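PDB 6ORI: EF0056 from Enterococcus faecalis, which is of unknown function but, as an enterococcal surface protein with immunoglobulin-like character, is probably involved in biofilm formation at the cell surface. Local coordinates for residues A[280-288]-A[325-333]. Numbering follows the deposited sequence. Where two conformers were deposited one is given.
Sequences IQMHMVQAD and DLTKLIDFA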
ATOM      1  N   ILE A 280      -4.011   1.030  20.846  1.00  6.55           N
ATOM      2  CA  ILE A 280      -3.978   1.400  19.438  1.00  5.45           C
ATOM      3  C   ILE A 280      -3.635   2.872  19.402  1.00  5.28           C
ATOM      4  O   ILE A 280      -4.399   3.702  19.906  1.00  6.83           O
ATOM      5  CB  ILE A 280      -5.314   1.148  18.726  1.00  6.55           C
ATOM      6  CG1 ILE A 280      -5.717  -0.309  18.911  1.00  8.68           C
ATOM      7  CG2 ILE A 280      -5.201   1.507  17.246  1.00  8.61           C
ATOM      8  CD1 ILE A 280      -7.131  -0.606  18.531  1.00 11.11           C
ATOM      9  N   GLN A 281      -2.478   3.202  18.844  1.00  4.92           N
ATOM     10  CA  GLN A 281      -2.022   4.588  18.745  1.00  4.66           C
ATOM     11  C   GLN A 281      -2.165   5.108  17.340  1.00  5.30           C
ATOM     12  O   GLN A 281      -1.901   4.388  16.380  1.00  5.47           O
ATOM     13  CB  GLN A 281      -0.545   4.747  19.142  1.00  5.79           C
ATOM     14  CG  GLN A 281      -0.183   4.084  20.460  1.00  7.43           C
ATOM     15  CD  GLN A 281       1.216   4.422  20.939  1.00  8.96           C
ATOM     16  OE1 GLN A 281       2.075   4.914  20.207  1.00  7.44           O
ATOM     17  NE2 GLN A 281       1.451   4.158  22.216  1.00  9.73           N
ATOM     18  N   MET A 282      -2.544   6.370  17.212  1.00  3.92           N
ATOM     19  CA  MET A 282      -2.531   7.065  15.932  1.00  4.50           C
ATOM     20  C   MET A 282      -1.306   7.943  15.916  1.00  4.28           C
ATOM     21  O   MET A 282      -1.054   8.705  16.886  1.00  3.65           O
ATOM     22  CB  MET A 282      -3.775   7.936  15.792  1.00  4.53           C
ATOM     23  CG  MET A 282      -3.992   8.447  14.395  1.00  6.15           C
ATOM     24  SD  MET A 282      -5.500   9.416  14.365  1.00  6.45           S
ATOM     25  CE  MET A 282      -5.622   9.728  12.613  1.00  6.52           C
ATOM     26  N   HIS A 283      -0.506   7.831  14.861  1.00  3.92           N
ATOM     27  CA  HIS A 283       0.650   8.700  14.690  1.00  3.52           C
ATOM     28  C   HIS A 283       0.486   9.585  13.479  1.00  3.21           C
ATOM     29  O   HIS A 283      -0.034   9.142  12.447  1.00  4.47           O
ATOM     30  CB  HIS A 283       1.935   7.888  14.505  1.00  4.88           C
ATOM     31  CG  HIS A 283       2.363   7.111  15.715  1.00  5.07           C
ATOM     32  ND1 HIS A 283       3.609   6.525  15.821  1.00  5.21           N
ATOM     33  CD2 HIS A 283       1.721   6.836  16.871  1.00  5.03           C
ATOM     34  CE1 HIS A 283       3.704   5.909  16.986  1.00  4.28           C
ATOM     35  NE2 HIS A 283       2.576   6.092  17.652  1.00  5.23           N
ATOM     36  N   MET A 284       0.982  10.801  13.597  1.00  4.73           N
ATOM     37  CA  MET A 284       1.112  11.717  12.489  1.00  5.78           C
ATOM     38  C   MET A 284       2.469  11.501  11.855  1.00  6.92           C
ATOM     39  O   MET A 284       3.481  11.432  12.562  1.00  6.27           O
ATOM     40  CB  MET A 284       0.989  13.148  12.995  1.00  6.44           C
ATOM     41  CG  MET A 284       1.118  14.172  11.888  1.00  7.14           C
ATOM     42  SD  MET A 284       1.005  15.882  12.432  1.00  9.38           S
ATOM     43  CE  MET A 284      -0.755  16.031  12.685  1.00 10.13           C
ATOM     44  N   VAL A 285       2.477  11.408  10.526  1.00  5.77           N
ATOM     45  CA  VAL A 285       3.678  11.158   9.731  1.00  6.57           C
ATOM     46  C   VAL A 285       3.734  12.202   8.615  1.00  9.01           C
ATOM     47  O   VAL A 285       2.718  12.679   8.154  1.00  9.99           O
ATOM     48  CB  VAL A 285       3.607   9.734   9.128  1.00  7.88           C
ATOM     49  CG1 VAL A 285       4.842   9.426   8.289  1.00 11.92           C
ATOM     50  CG2 VAL A 285       3.447   8.673  10.226  1.00 10.10           C
ATOM     51  N   GLN A 286       4.938  12.508   8.153  0.67 17.49           N
ATOM     52  CA  GLN A 286       5.124  13.537   7.147  0.67 18.39           C
ATOM     53  C   GLN A 286       5.910  13.011   5.961  0.67 15.48           C
ATOM     54  O   GLN A 286       6.952  12.364   6.124  0.67 13.40           O
ATOM     55  CB  GLN A 286       5.847  14.719   7.781  0.67 17.22           C
ATOM     56  CG  GLN A 286       5.537  14.837   9.261  0.67 40.65           C
ATOM     57  CD  GLN A 286       5.423  16.266   9.725  0.67 53.36           C
ATOM     58  OE1 GLN A 286       6.256  17.107   9.390  0.67 68.32           O
ATOM     59  NE2 GLN A 286       4.381  16.554  10.496  0.67 38.38           N
ATOM     60  N   ALA A 287       5.384  13.273   4.767  1.00 16.67           N
ATOM     61  CA  ALA A 287       6.101  13.015   3.518  1.00 16.43           C
ATOM     62  C   ALA A 287       7.021  14.203   3.221  1.00 26.16           C
ATOM     63  O   ALA A 287       6.571  15.219   2.688  1.00 23.19           O
ATOM     64  CB  ALA A 287       5.099  12.805   2.354  1.00 14.61           C
ATOM     65  N   ASP A 288       8.302  14.074   3.567  1.00 17.63           N
ATOM     66  CA  ASP A 288       9.249  15.177   3.443  1.00 19.65           C
ATOM     67  C   ASP A 288       9.470  15.550   1.979  1.00 18.66           C
ATOM     68  O   ASP A 288       9.497  14.677   1.114  1.00 15.10           O
ATOM     69  CB  ASP A 288      10.601  14.796   4.059  1.00 18.33           C
ATOM     70  CG  ASP A 288      10.462  14.070   5.383  1.00 25.75           C
ATOM     71  OD1 ASP A 288      10.130  12.867   5.360  1.00 18.38           O
ATOM     72  OD2 ASP A 288      10.690  14.695   6.440  1.00 34.43           O
ATOM     73  N   ASP A 325     -10.787  19.985  14.262  1.00  7.11           N
ATOM     74  CA  ASP A 325      -9.745  20.338  13.298  1.00  8.54           C
ATOM     75  C   ASP A 325      -8.872  19.104  13.054  1.00  5.69           C
ATOM     76  O   ASP A 325      -7.894  18.855  13.762  1.00  6.97           O
ATOM     77  CB  ASP A 325      -8.888  21.521  13.741  1.00  9.15           C
ATOM     78  CG  ASP A 325      -7.838  21.875  12.721  1.00 11.33           C
ATOM     79  OD1 ASP A 325      -7.777  21.224  11.655  1.00 10.27           O
ATOM     80  OD2 ASP A 325      -7.060  22.826  12.982  1.00 19.17           O
ATOM     81  N   LEU A 326      -9.217  18.356  12.017  1.00  5.08           N
ATOM     82  CA  LEU A 326      -8.582  17.075  11.770  1.00  4.56           C
ATOM     83  C   LEU A 326      -7.109  17.193  11.430  1.00  5.53           C
ATOM     84  O   LEU A 326      -6.377  16.199  11.502  1.00  5.93           O
ATOM     85  CB  LEU A 326      -9.312  16.328  10.663  1.00  5.56           C
ATOM     86  CG  LEU A 326      -8.970  14.851  10.438  1.00  4.51           C
ATOM     87  CD1 LEU A 326      -9.089  14.030  11.692  1.00  7.93           C
ATOM     88  CD2 LEU A 326      -9.856  14.294   9.344  1.00  7.20           C
ATOM     89  N   THR A 327      -6.653  18.396  11.090  1.00  5.18           N
ATOM     90  CA  THR A 327      -5.223  18.591  10.835  1.00  6.84           C
ATOM     91  C   THR A 327      -4.394  18.408  12.120  1.00  5.89           C
ATOM     92  O   THR A 327      -3.166  18.300  12.043  1.00  7.21           O
ATOM     93  CB  THR A 327      -4.883  19.957  10.210  1.00  7.38           C
ATOM     94  OG1 THR A 327      -5.102  21.012  11.161  1.00  9.09           O
ATOM     95  CG2 THR A 327      -5.693  20.192   8.960  1.00  8.76           C
ATOM     96  N   LYS A 328      -5.028  18.350  13.287  1.00  6.02           N
ATOM     97  CA  LYS A 328      -4.319  18.036  14.527  1.00  7.56           C
ATOM     98  C   LYS A 328      -3.904  16.554  14.549  1.00  7.27           C
ATOM     99  O   LYS A 328      -2.954  16.176  15.250  1.00  9.28           O
ATOM    100  CB  LYS A 328      -5.196  18.359  15.732  1.00 11.94           C
ATOM    101  CG  LYS A 328      -5.400  19.846  15.950  1.00 19.07           C
ATOM    102  CD  LYS A 328      -6.149  20.109  17.251  1.00 28.22           C
ATOM    103  CE  LYS A 328      -7.528  20.672  16.998  1.00 30.40           C
ATOM    104  NZ  LYS A 328      -8.436  20.531  18.174  1.00 41.55           N
ATOM    105  N   LEU A 329      -4.631  15.715  13.812  1.00  4.73           N
ATOM    106  CA  LEU A 329      -4.373  14.270  13.827  1.00  5.50           C
ATOM    107  C   LEU A 329      -3.669  13.756  12.578  1.00  5.48           C
ATOM    108  O   LEU A 329      -2.938  12.756  12.637  1.00  6.21           O
ATOM    109  CB  LEU A 329      -5.656  13.479  13.985  1.00  5.76           C
ATOM    110  CG  LEU A 329      -6.539  13.815  15.174  1.00  5.40           C
ATOM    111  CD1 LEU A 329      -7.686  12.858  15.269  1.00  8.07           C
ATOM    112  CD2 LEU A 329      -5.748  13.810  16.478  1.00  7.81           C
ATOM    113  N   ILE A 330      -3.915  14.408  11.447  1.00  5.40           N
ATOM    114  CA  ILE A 330      -3.379  13.956  10.161  1.00  5.38           C
ATOM    115  C   ILE A 330      -2.650  15.115   9.502  1.00  5.56           C
ATOM    116  O   ILE A 330      -3.185  16.209   9.438  1.00  5.34           O
ATOM    117  CB  ILE A 330      -4.509  13.481   9.226  1.00  4.57           C
ATOM    118  CG1 ILE A 330      -5.228  12.256   9.803  1.00  6.94           C
ATOM    119  CG2 ILE A 330      -3.997  13.219   7.796  1.00  5.29           C
ATOM    120  CD1 ILE A 330      -6.508  11.842   9.029  1.00  8.00           C
ATOM    121  N   ASP A 331      -1.439  14.859   9.002  1.00  5.02           N
ATOM    122  CA  ASP A 331      -0.738  15.853   8.206  1.00  6.04           C
ATOM    123  C   ASP A 331      -1.225  15.653   6.767  1.00  6.24           C
ATOM    124  O   ASP A 331      -0.841  14.705   6.082  1.00  5.56           O
ATOM    125  CB  ASP A 331       0.778  15.722   8.331  1.00  6.53           C
ATOM    126  CG  ASP A 331       1.509  16.878   7.672  1.00 10.86           C
ATOM    127  OD1 ASP A 331       1.004  17.431   6.681  1.00  8.40           O
ATOM    128  OD2 ASP A 331       2.604  17.243   8.149  1.00 23.01           O
ATOM    129  N   PHE A 332      -2.103  16.539   6.327  1.00  5.35           N
ATOM    130  CA  PHE A 332      -2.681  16.450   4.992  1.00  4.59           C
ATOM    131  C   PHE A 332      -1.767  17.003   3.910  1.00  6.84           C
ATOM    132  O   PHE A 332      -2.152  17.014   2.740  1.00  6.48           O
ATOM    133  CB  PHE A 332      -4.008  17.199   4.939  1.00  5.85           C
ATOM    134  CG  PHE A 332      -5.173  16.439   5.518  1.00  5.58           C
ATOM    135  CD1 PHE A 332      -5.937  15.597   4.732  1.00  7.09           C
ATOM    136  CD2 PHE A 332      -5.510  16.585   6.856  1.00  8.13           C
ATOM    137  CE1 PHE A 332      -7.016  14.918   5.259  1.00  8.82           C
ATOM    138  CE2 PHE A 332      -6.584  15.889   7.373  1.00  8.41           C
ATOM    139  CZ  PHE A 332      -7.317  15.052   6.562  1.00  7.88           C
ATOM    140  N   ALA A 333      -0.571  17.458   4.287  1.00  7.13           N
ATOM    141  CA  ALA A 333       0.325  18.120   3.323  1.00  6.47           C
ATOM    142  C   ALA A 333      -0.471  19.201   2.604  1.00  5.68           C
ATOM    143  O   ALA A 333      -0.518  19.226   1.372  1.00  6.77           O
ATOM    144  CB  ALA A 333       0.914  17.093   2.347  1.00  9.93           C
TER
HETATM  145  O   HOH W   1      -1.954  10.685  11.149  1.00  5.89           O
HETATM  146  O   HOH W   2      -0.348  12.013   9.266  1.00  5.39           O
HETATM  147  O   HOH W   3       1.038  12.742   6.072  1.00  8.00           O
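Thr327, held by Asp325, whose OD1 takes both its N and its OG1 from one face of the carboxylate in an Asx turn reinforced by the hydroxyl, meets Met284 through its carbonyl oxygen. O of Thr327 and O of Lys328 each lie 3.4 Å from Met284 CE, where the short 3-10 turn 326-328 comes to its end. The methionine runs straight out to SD and then bends (chi3 -77°), which lays its methyl against the backbone here and on to the peptide between Leu329 and Ile330. The CB of Leu329 touches the thioether end of Met282, an extended chain that crosses it at about a right angle, and CE of Met282 also lies 3.8 Å from Ile330 CG1.

From Leu329 to Asp331 the two backbones are joined by water, with no direct hydrogen bond between them. One water bridges His283 O and Leu329 O, a second accepts from Val285 N and Asp331 N, and a third bridges Val285 O and Asp331 O, 2.7 Å from each. Asp331 CB rests on Met284 CG. The same Asp331 CB lies 3.6 Å from Val285 O. Asp331 OD1 receives Ala333 N in a second Asx turn.

The loop 325-333, between strands 318-322 and 340-348, lies alongside the end of strand 277-284, joined to it by water bridges and methionine packing and not by direct strand pairing. That strand runs between strands 340-348 and 300-304 in a five-stranded antiparallel sheet; Val302 also touches both methionines, and Phe332 stacks on Tyr254 of helix 254-257.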